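Local coordinates for protein 3-Hydroxyacyl-CoA dehydrogenase (Ralstonia eutropha H16, PDB 4PZC) that catalyses the NAD-dependent interconversion of (S)-3-hydroxybutyryl-CoA and acetoacetyl-CoA, as a member of the 3-hydroxyacyl-CoA dehydrogenase family, at residues G26-V39 / R70-T83. Sequence-based numbering, arbitrary orientation.
Sequences GLNVVMVDISDAAV and RIKGSTSYDDLKAT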
ATOM      1  N   GLY A  26      31.553  -7.112   9.581  1.00 87.87           N
ATOM      2  CA  GLY A  26      32.980  -6.958   9.838  1.00 93.64           C
ATOM      3  C   GLY A  26      33.549  -5.638   9.353  1.00 95.00           C
ATOM      4  O   GLY A  26      34.659  -5.595   8.828  1.00 90.27           O
ATOM      5  N   LEU A  27      32.806  -4.550   9.538  1.00101.55           N
ATOM      6  CA  LEU A  27      33.274  -3.239   9.089  1.00104.50           C
ATOM      7  C   LEU A  27      33.613  -2.317  10.253  1.00 97.77           C
ATOM      8  O   LEU A  27      32.916  -2.314  11.270  1.00 93.85           O
ATOM      9  CB  LEU A  27      32.239  -2.585   8.176  1.00109.95           C
ATOM     10  CG  LEU A  27      32.214  -3.057   6.720  1.00115.03           C
ATOM     11  CD1 LEU A  27      31.183  -2.244   5.947  1.00114.89           C
ATOM     12  CD2 LEU A  27      33.591  -2.950   6.073  1.00117.98           C
ATOM     13  N   ASN A  28      34.678  -1.531  10.081  1.00 91.48           N
ATOM     14  CA  ASN A  28      35.207  -0.685  11.150  1.00 88.69           C
ATOM     15  C   ASN A  28      34.409   0.583  11.237  1.00 83.00           C
ATOM     16  O   ASN A  28      34.272   1.288  10.240  1.00 82.90           O
ATOM     17  CB  ASN A  28      36.666  -0.335  10.888  1.00 90.85           C
ATOM     18  CG  ASN A  28      37.492  -1.548  10.537  1.00 91.95           C
ATOM     19  OD1 ASN A  28      38.032  -1.642   9.428  1.00 81.60           O
ATOM     20  ND2 ASN A  28      37.564  -2.510  11.470  1.00 88.70           N
ATOM     21  N   VAL A  29      33.881   0.870  12.422  1.00 78.13           N
ATOM     22  CA  VAL A  29      32.992   2.011  12.607  1.00 80.39           C
ATOM     23  C   VAL A  29      33.523   2.990  13.641  1.00 79.53           C
ATOM     24  O   VAL A  29      33.700   2.631  14.802  1.00 85.83           O
ATOM     25  CB  VAL A  29      31.591   1.566  13.079  1.00 80.02           C
ATOM     26  CG1 VAL A  29      30.689   2.776  13.286  1.00 82.57           C
ATOM     27  CG2 VAL A  29      30.959   0.608  12.087  1.00 81.23           C
ATOM     28  N   VAL A  30      33.761   4.226  13.216  1.00 79.03           N
ATOM     29  CA  VAL A  30      34.012   5.337  14.140  1.00 85.04           C
ATOM     30  C   VAL A  30      32.672   6.045  14.416  1.00 84.29           C
ATOM     31  O   VAL A  30      32.137   6.723  13.530  1.00 86.38           O
ATOM     32  CB  VAL A  30      35.045   6.336  13.547  1.00 89.12           C
ATOM     33  CG1 VAL A  30      35.228   7.554  14.442  1.00 96.00           C
ATOM     34  CG2 VAL A  30      36.385   5.657  13.314  1.00 89.62           C
ATOM     35  N   MET A  31      32.122   5.888  15.622  1.00 77.78           N
ATOM     36  CA  MET A  31      30.782   6.424  15.920  1.00 77.20           C
ATOM     37  C   MET A  31      30.819   7.573  16.915  1.00 73.05           C
ATOM     38  O   MET A  31      30.930   7.348  18.116  1.00 77.28           O
ATOM     39  CB  MET A  31      29.857   5.327  16.456  1.00 79.36           C
ATOM     40  CG  MET A  31      28.384   5.702  16.393  1.00 82.39           C
ATOM     41  SD  MET A  31      27.410   5.253  17.842  1.00 87.24           S
ATOM     42  CE  MET A  31      27.462   3.472  17.774  1.00 87.19           C
ATOM     43  N   VAL A  32      30.679   8.796  16.411  1.00 69.05           N
ATOM     44  CA  VAL A  32      30.835   9.999  17.227  1.00 66.01           C
ATOM     45  C   VAL A  32      29.481  10.457  17.783  1.00 64.14           C
ATOM     46  O   VAL A  32      28.446  10.079  17.263  1.00 70.54           O
ATOM     47  CB  VAL A  32      31.505  11.127  16.411  1.00 66.70           C
ATOM     48  CG1 VAL A  32      31.965  12.258  17.326  1.00 72.63           C
ATOM     49  CG2 VAL A  32      32.693  10.592  15.626  1.00 63.06           C
ATOM     50  N   ASP A  33      29.493  11.235  18.860  1.00 63.78           N
ATOM     51  CA  ASP A  33      28.278  11.892  19.405  1.00 66.68           C
ATOM     52  C   ASP A  33      28.723  12.808  20.554  1.00 72.01           C
ATOM     53  O   ASP A  33      29.807  12.616  21.110  1.00 85.64           O
ATOM     54  CB  ASP A  33      27.218  10.869  19.881  1.00 66.43           C
ATOM     55  CG  ASP A  33      25.799  11.468  19.994  1.00 59.73           C
ATOM     56  OD1 ASP A  33      25.650  12.612  20.440  1.00 52.82           O
ATOM     57  OD2 ASP A  33      24.815  10.783  19.664  1.00 60.16           O
ATOM     58  N   ILE A  34      27.903  13.799  20.908  1.00 78.95           N
ATOM     59  CA  ILE A  34      28.356  14.907  21.779  1.00 81.91           C
ATOM     60  C   ILE A  34      28.753  14.562  23.224  1.00 82.40           C
ATOM     61  O   ILE A  34      29.595  15.254  23.773  1.00 83.44           O
ATOM     62  CB  ILE A  34      27.376  16.113  21.790  1.00 86.54           C
ATOM     63  CG1 ILE A  34      25.952  15.675  22.187  1.00 85.79           C
ATOM     64  CG2 ILE A  34      27.422  16.848  20.446  1.00 83.27           C
ATOM     65  CD1 ILE A  34      25.005  16.830  22.440  1.00 89.82           C
ATOM     66  N   SER A  35      28.177  13.528  23.843  1.00 86.28           N
ATOM     67  CA  SER A  35      28.641  13.085  25.185  1.00 88.44           C
ATOM     68  C   SER A  35      29.212  11.656  25.187  1.00 90.68           C
ATOM     69  O   SER A  35      29.087  10.920  24.199  1.00 93.02           O
ATOM     70  CB  SER A  35      27.529  13.240  26.254  1.00 85.13           C
ATOM     71  OG  SER A  35      26.383  12.443  25.997  1.00 78.19           O
ATOM     72  N   ASP A  36      29.864  11.277  26.288  1.00 88.55           N
ATOM     73  CA  ASP A  36      30.247   9.869  26.497  1.00 86.85           C
ATOM     74  C   ASP A  36      29.004   9.099  26.939  1.00 79.64           C
ATOM     75  O   ASP A  36      28.910   7.889  26.744  1.00 78.27           O
ATOM     76  CB  ASP A  36      31.395   9.716  27.517  1.00 89.18           C
ATOM     77  CG  ASP A  36      32.747   9.404  26.857  1.00 88.87           C
ATOM     78  OD1 ASP A  36      33.208  10.172  25.984  1.00 90.75           O
ATOM     79  OD2 ASP A  36      33.364   8.387  27.226  1.00 88.72           O
ATOM     80  N   ALA A  37      28.060   9.818  27.544  1.00 81.63           N
ATOM     81  CA  ALA A  37      26.727   9.288  27.838  1.00 78.39           C
ATOM     82  C   ALA A  37      26.032   8.823  26.541  1.00 81.35           C
ATOM     83  O   ALA A  37      25.442   7.732  26.481  1.00 80.98           O
ATOM     84  CB  ALA A  37      25.890  10.346  28.561  1.00 68.99           C
ATOM     85  N   ALA A  38      26.140   9.649  25.501  1.00 78.39           N
ATOM     86  CA  ALA A  38      25.503   9.380  24.214  1.00 77.60           C
ATOM     87  C   ALA A  38      26.123   8.187  23.483  1.00 72.47           C
ATOM     88  O   ALA A  38      25.401   7.296  23.012  1.00 66.99           O
ATOM     89  CB  ALA A  38      25.565  10.623  23.332  1.00 78.31           C
ATOM     90  N   VAL A  39      27.451   8.187  23.385  1.00 68.50           N
ATOM     91  CA  VAL A  39      28.180   7.157  22.646  1.00 71.54           C
ATOM     92  C   VAL A  39      27.897   5.768  23.222  1.00 80.69           C
ATOM     93  O   VAL A  39      27.466   4.860  22.496  1.00 79.30           O
ATOM     94  CB  VAL A  39      29.709   7.416  22.657  1.00 71.71           C
ATOM     95  CG1 VAL A  39      30.476   6.235  22.056  1.00 71.08           C
ATOM     96  CG2 VAL A  39      30.059   8.700  21.912  1.00 70.25           C
ATOM     97  N   ARG A  70      35.070  -4.360  16.551  1.00 96.28           N
ATOM     98  CA  ARG A  70      35.071  -3.594  15.300  1.00 98.77           C
ATOM     99  C   ARG A  70      34.567  -2.130  15.413  1.00 97.62           C
ATOM    100  O   ARG A  70      34.724  -1.345  14.471  1.00 97.95           O
ATOM    101  CB  ARG A  70      34.246  -4.346  14.238  1.00 98.27           C
ATOM    102  CG  ARG A  70      34.818  -4.287  12.831  1.00107.37           C
ATOM    103  CD  ARG A  70      35.954  -5.281  12.621  1.00113.14           C
ATOM    104  NE  ARG A  70      35.480  -6.662  12.508  1.00111.73           N
ATOM    105  CZ  ARG A  70      36.279  -7.718  12.407  1.00110.32           C
ATOM    106  NH1 ARG A  70      37.600  -7.565  12.409  1.00110.30           N
ATOM    107  NH2 ARG A  70      35.751  -8.933  12.307  1.00113.38           N
ATOM    108  N   ILE A  71      33.990  -1.753  16.553  1.00 92.99           N
ATOM    109  CA  ILE A  71      33.333  -0.448  16.688  1.00 97.82           C
ATOM    110  C   ILE A  71      34.019   0.545  17.645  1.00 97.48           C
ATOM    111  O   ILE A  71      33.875   0.444  18.869  1.00 94.08           O
ATOM    112  CB  ILE A  71      31.876  -0.650  17.155  1.00 99.88           C
ATOM    113  CG1 ILE A  71      31.129  -1.543  16.151  1.00 99.32           C
ATOM    114  CG2 ILE A  71      31.175   0.695  17.342  1.00 97.51           C
ATOM    115  CD1 ILE A  71      29.740  -1.964  16.592  1.00 99.46           C
ATOM    116  N   LYS A  72      34.707   1.538  17.078  1.00 96.43           N
ATOM    117  CA  LYS A  72      35.440   2.540  17.869  1.00100.96           C
ATOM    118  C   LYS A  72      34.618   3.820  18.100  1.00 99.97           C
ATOM    119  O   LYS A  72      34.662   4.739  17.286  1.00103.19           O
ATOM    120  CB  LYS A  72      36.782   2.856  17.176  1.00105.02           C
ATOM    121  CG  LYS A  72      37.866   3.457  18.077  1.00115.79           C
ATOM    122  CD  LYS A  72      39.276   2.935  17.741  1.00122.80           C
ATOM    123  CE  LYS A  72      40.338   3.320  18.778  1.00122.16           C
ATOM    124  NZ  LYS A  72      40.446   4.800  18.967  1.00127.60           N
ATOM    125  N   GLY A  73      33.881   3.886  19.213  1.00 95.55           N
ATOM    126  CA  GLY A  73      32.996   5.039  19.503  1.00 90.97           C
ATOM    127  C   GLY A  73      33.675   6.178  20.250  1.00 89.46           C
ATOM    128  O   GLY A  73      34.090   5.986  21.387  1.00 93.06           O
ATOM    129  N   SER A  74      33.756   7.362  19.628  1.00 89.69           N
ATOM    130  CA  SER A  74      34.500   8.531  20.159  1.00 89.56           C
ATOM    131  C   SER A  74      33.634   9.791  20.360  1.00 82.48           C
ATOM    132  O   SER A  74      32.476   9.808  19.968  1.00 83.60           O
ATOM    133  CB  SER A  74      35.644   8.866  19.196  1.00 94.38           C
ATOM    134  OG  SER A  74      36.315  10.074  19.541  1.00 98.70           O
ATOM    135  N   THR A  75      34.197  10.825  20.991  1.00 77.07           N
ATOM    136  CA  THR A  75      33.595  12.178  20.992  1.00 83.43           C
ATOM    137  C   THR A  75      34.458  13.184  20.230  1.00 84.15           C
ATOM    138  O   THR A  75      34.078  14.348  20.088  1.00 81.59           O
ATOM    139  CB  THR A  75      33.342  12.739  22.419  1.00 84.97           C
ATOM    140  OG1 THR A  75      34.578  13.128  23.034  1.00 90.52           O
ATOM    141  CG2 THR A  75      32.656  11.715  23.303  1.00 85.27           C
ATOM    142  N   SER A  76      35.625  12.739  19.768  1.00 87.02           N
ATOM    143  CA  SER A  76      36.511  13.573  18.977  1.00 92.27           C
ATOM    144  C   SER A  76      36.096  13.365  17.551  1.00 89.69           C
ATOM    145  O   SER A  76      36.031  12.238  17.069  1.00 96.02           O
ATOM    146  CB  SER A  76      37.970  13.156  19.148  1.00 96.34           C
ATOM    147  OG  SER A  76      38.178  12.580  20.426  1.00107.34           O
ATOM    148  N   TYR A  77      35.841  14.458  16.868  1.00 87.99           N
ATOM    149  CA  TYR A  77      35.323  14.392  15.520  1.00 92.80           C
ATOM    150  C   TYR A  77      36.509  14.378  14.561  1.00 89.55           C
ATOM    151  O   TYR A  77      36.337  14.203  13.352  1.00 83.20           O
ATOM    152  CB  TYR A  77      34.368  15.556  15.268  1.00 98.30           C
ATOM    153  CG  TYR A  77      33.568  15.899  16.505  1.00111.66           C
ATOM    154  CD1 TYR A  77      34.111  16.733  17.503  1.00121.07           C
ATOM    155  CD2 TYR A  77      32.287  15.381  16.701  1.00113.52           C
ATOM    156  CE1 TYR A  77      33.401  17.049  18.648  1.00120.76           C
ATOM    157  CE2 TYR A  77      31.564  15.690  17.849  1.00123.59           C
ATOM    158  CZ  TYR A  77      32.127  16.527  18.819  1.00126.96           C
ATOM    159  OH  TYR A  77      31.430  16.847  19.962  1.00116.07           O
ATOM    160  N   ASP A  78      37.713  14.551  15.116  1.00 89.28           N
ATOM    161  CA  ASP A  78      38.959  14.279  14.395  1.00 86.94           C
ATOM    162  C   ASP A  78      39.136  12.781  14.103  1.00 81.35           C
ATOM    163  O   ASP A  78      39.863  12.420  13.177  1.00 76.96           O
ATOM    164  CB  ASP A  78      40.172  14.838  15.156  1.00 88.09           C
ATOM    165  CG  ASP A  78      40.359  16.341  14.941  1.00 96.43           C
ATOM    166  OD1 ASP A  78      40.980  16.709  13.914  1.00 95.94           O
ATOM    167  OD2 ASP A  78      39.898  17.146  15.794  1.00 90.40           O
ATOM    168  N   ASP A  79      38.449  11.912  14.850  1.00 78.22           N
ATOM    169  CA  ASP A  79      38.550  10.457  14.622  1.00 81.84           C
ATOM    170  C   ASP A  79      38.024  10.065  13.234  1.00 82.14           C
ATOM    171  O   ASP A  79      38.347   9.011  12.692  1.00 71.44           O
ATOM    172  CB  ASP A  79      37.845   9.681  15.751  1.00 79.46           C
ATOM    173  CG  ASP A  79      38.579   9.811  17.104  1.00 74.81           C
ATOM    174  OD1 ASP A  79      39.548  10.589  17.186  1.00 72.94           O
ATOM    175  OD2 ASP A  79      38.202   9.153  18.095  1.00 65.69           O
ATOM    176  N   LEU A  80      37.257  10.974  12.650  1.00 91.42           N
ATOM    177  CA  LEU A  80      36.732  10.816  11.300  1.00 94.52           C
ATOM    178  C   LEU A  80      37.788  10.993  10.199  1.00 92.66           C
ATOM    179  O   LEU A  80      37.477  10.809   9.020  1.00 90.16           O
ATOM    180  CB  LEU A  80      35.563  11.793  11.091  1.00 91.46           C
ATOM    181  CG  LEU A  80      34.447  11.654  12.143  1.00 87.92           C
ATOM    182  CD1 LEU A  80      33.304  12.632  11.908  1.00 86.91           C
ATOM    183  CD2 LEU A  80      33.933  10.222  12.191  1.00 84.05           C
ATOM    184  N   LYS A  81      39.017  11.356  10.568  1.00 87.14           N
ATOM    185  CA  LYS A  81      40.142  11.267   9.634  1.00 82.67           C
ATOM    186  C   LYS A  81      40.489   9.787   9.370  1.00 80.97           C
ATOM    187  O   LYS A  81      40.900   9.429   8.267  1.00 71.50           O
ATOM    188  CB  LYS A  81      41.382  12.006  10.153  1.00 80.84           C
ATOM    189  CG  LYS A  81      41.302  13.534  10.163  1.00 82.95           C
ATOM    190  CD  LYS A  81      42.677  14.176  10.416  1.00 80.20           C
ATOM    191  CE  LYS A  81      42.594  15.627  10.875  1.00 72.22           C
ATOM    192  NZ  LYS A  81      42.608  16.565   9.721  1.00 73.19           N
ATOM    193  N   ALA A  82      40.303   8.921  10.366  1.00 81.04           N
ATOM    194  CA  ALA A  82      40.591   7.482  10.193  1.00 80.78           C
ATOM    195  C   ALA A  82      39.571   6.743   9.304  1.00 83.92           C
ATOM    196  O   ALA A  82      39.605   5.516   9.229  1.00 96.18           O
ATOM    197  CB  ALA A  82      40.666   6.799  11.553  1.00 77.06           C
ATOM    198  N   THR A  83      38.689   7.475   8.620  1.00 76.93           N
ATOM    199  CA  THR A  83      37.493   6.893   8.036  1.00 72.32           C
ATOM    200  C   THR A  83      37.462   7.069   6.534  1.00 72.62           C
ATOM    201  O   THR A  83      37.948   8.073   6.018  1.00 71.74           O
ATOM    202  CB  THR A  83      36.240   7.557   8.627  1.00 73.12           C
ATOM    203  OG1 THR A  83      36.289   8.967   8.397  1.00 65.00           O
ATOM    204  CG2 THR A  83      36.166   7.309  10.124  1.00 74.79           C
TER
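Val29 O accepts from Lys72 N at 2.7 Å, with a bent N-H (133°). The ladder runs on in parallel register: Val29 N donates to Arg70 O at 3.1 Å and Met31 N to Lys72 O, whereas the later bonds, from Ser74 N to Met31 O and from Asp33 N to Ser74 O, are weak. Residues 71-72 thus add a short, weakly bonded outer strand to 28-32, whose other side bonds to strand 5-9, as in a Rossmann fold. Where strand 28-32 ends, Asp33, whose side chain starts away from 70-83, accepts through OD2 from Ala11 N of the glycine-rich loop; it is an NAD-binding residue. Beside Val30 and Val32, the segment 77-83, with its 3-10 turn at 79-81, folds back over the strand. Leu80 CD2 reaches both valines, 3.7 Å from Val30 CG1 and equally far from Val32 CG2. With Val30 CG1 anti to the backbone N (chi1 175°), that methyl also meets Asp79 CB, while CG2 packs on Thr83 CG2 at 3.6 Å. Val32 CG1 meets CD2 and CE2 of the Tyr77 ring obliquely. Just before this segment, Ser74 OG accepts from Ser76 N at 2.8 Å, forming an ST turn.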